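Keto/oxoacid ferredoxin oxidoreductase, gamma subunit (Geobacter sulfurreducens, PDB 3ON3) is the gamma subunit of a keto/oxoacid ferredoxin oxidoreductase, which probably oxidises 2-oxoacids and passes the electrons to ferredoxin. Local coordinates at residues F115-A121 and A131-A135. Coordinates in Å, arbitrary orientation, origin at the centre of the assembly. Numbering follows the deposited sequence.
Sequences FNIINTA and ANIVA
Two consecutive helices with a short connection pack obliquely in the subunit's alpha/beta fold: the chain leaves edge strand 111-115, enters helix 117-125 and returns as helix 131-143. The axes of segments 117-121 and 131-135 approach to 8.2 Å at 120°, with Ala121 CA and Ala131 CA nearest, 4.8 Å apart. Phe115, extended, chi1 p, brings ring-edge atom CZ to 3.9 Å from Val134 CG1. Asn116, at the N-cap position but without a side-chain capping bond, centres an inverse gamma turn closed by a weak Ile117 N to Phe115 O hydrogen bond (2.8 Å); Asn116 O accepts Thr120 N (2.7 Å) and Thr120 OG1 (2.9 Å), the latter also hydrogen-bonded to Lys177 NZ. Ile117 (m, t) sets its CB sideways to 131-135, CG2 4.0 Å from Val134 CG1 and 4.1 Å from Ala135 CB. Ile118 CG1 grazes Ala131 CB at 4.1 Å. Thr120 CG2 sits 4.0 Å from Val134 CG1. No hydrogen bond crosses; small alanines permit the tightest approach, Ala121 CB to Ala131 CA at 3.4 Å.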
# COMPACT_ATOMS: atom_id res chain seq x y z
N PHE B 115 -23.54 5.57 -7.00
CA PHE B 115 -24.27 4.31 -7.14
C PHE B 115 -23.99 3.41 -5.97
O PHE B 115 -23.17 3.74 -5.11
CB PHE B 115 -24.03 3.61 -8.50
CG PHE B 115 -22.68 2.93 -8.65
CD1 PHE B 115 -22.54 1.58 -8.34
CD2 PHE B 115 -21.59 3.62 -9.16
CE1 PHE B 115 -21.32 0.92 -8.52
CE2 PHE B 115 -20.35 2.98 -9.34
CZ PHE B 115 -20.21 1.62 -9.02
N ASN B 116 -24.71 2.30 -5.91
CA ASN B 116 -24.62 1.37 -4.80
C ASN B 116 -23.35 0.52 -4.85
O ASN B 116 -23.42 -0.70 -4.98
CB ASN B 116 -25.87 0.49 -4.73
CG ASN B 116 -26.09 -0.33 -5.99
OD1 ASN B 116 -25.51 -0.05 -7.05
ND2 ASN B 116 -26.92 -1.35 -5.88
N ILE B 117 -22.20 1.17 -4.73
CA ILE B 117 -20.90 0.50 -4.78
C ILE B 117 -20.79 -0.70 -3.85
O ILE B 117 -20.39 -1.79 -4.26
CB ILE B 117 -19.76 1.46 -4.43
CG1 ILE B 117 -19.68 2.60 -5.45
CG2 ILE B 117 -18.44 0.70 -4.38
CD1 ILE B 117 -18.77 3.77 -5.04
N ILE B 118 -21.12 -0.48 -2.59
CA ILE B 118 -20.94 -1.52 -1.58
C ILE B 118 -21.90 -2.68 -1.85
O ILE B 118 -21.54 -3.84 -1.73
CB ILE B 118 -21.14 -0.95 -0.15
CG1 ILE B 118 -19.83 -0.34 0.36
CG2 ILE B 118 -21.51 -2.05 0.80
CD1 ILE B 118 -19.89 1.11 0.69
N ASN B 119 -23.12 -2.34 -2.24
CA ASN B 119 -24.17 -3.32 -2.43
C ASN B 119 -24.01 -4.07 -3.74
O ASN B 119 -24.43 -5.22 -3.86
CB ASN B 119 -25.52 -2.63 -2.39
CG ASN B 119 -26.58 -3.51 -1.81
OD1 ASN B 119 -27.33 -4.17 -2.54
ND2 ASN B 119 -26.66 -3.55 -0.48
N THR B 120 -23.42 -3.41 -4.72
CA THR B 120 -23.01 -4.10 -5.94
C THR B 120 -22.07 -5.24 -5.53
O THR B 120 -22.32 -6.40 -5.85
CB THR B 120 -22.29 -3.16 -6.93
OG1 THR B 120 -23.23 -2.21 -7.46
CG2 THR B 120 -21.68 -3.97 -8.08
N ALA B 121 -21.00 -4.91 -4.81
CA ALA B 121 -20.05 -5.91 -4.35
C ALA B 121 -20.76 -7.00 -3.57
O ALA B 121 -20.53 -8.20 -3.80
CB ALA B 121 -18.96 -5.25 -3.48
N ALA B 131 -15.69 -4.55 -2.49
CA ALA B 131 -16.32 -3.26 -2.81
C ALA B 131 -15.29 -2.27 -3.33
O ALA B 131 -15.58 -1.50 -4.24
CB ALA B 131 -17.07 -2.71 -1.61
N ASN B 132 -14.09 -2.32 -2.77
CA ASN B 132 -12.98 -1.50 -3.26
C ASN B 132 -12.62 -1.76 -4.72
O ASN B 132 -12.11 -0.88 -5.39
CB ASN B 132 -11.74 -1.67 -2.38
CG ASN B 132 -11.24 -3.10 -2.34
OD1 ASN B 132 -12.01 -4.06 -2.47
ND2 ASN B 132 -9.93 -3.25 -2.17
N ILE B 133 -12.88 -2.99 -5.20
CA ILE B 133 -12.59 -3.36 -6.59
C ILE B 133 -13.66 -2.78 -7.49
O ILE B 133 -13.37 -2.22 -8.53
CB ILE B 133 -12.49 -4.91 -6.81
CG1 ILE B 133 -11.48 -5.54 -5.84
CG2 ILE B 133 -12.11 -5.25 -8.26
CD1 ILE B 133 -10.12 -4.81 -5.80
N VAL B 134 -14.91 -2.90 -7.05
CA VAL B 134 -16.01 -2.18 -7.70
C VAL B 134 -15.70 -0.69 -7.88
O VAL B 134 -15.84 -0.16 -8.98
CB VAL B 134 -17.30 -2.31 -6.93
CG1 VAL B 134 -18.44 -1.61 -7.70
CG2 VAL B 134 -17.63 -3.77 -6.69
N ALA B 135 -15.26 -0.04 -6.81
CA ALA B 135 -15.01 1.40 -6.84
C ALA B 135 -13.86 1.72 -7.79
O ALA B 135 -13.82 2.76 -8.43
CB ALA B 135 -14.69 1.89 -5.43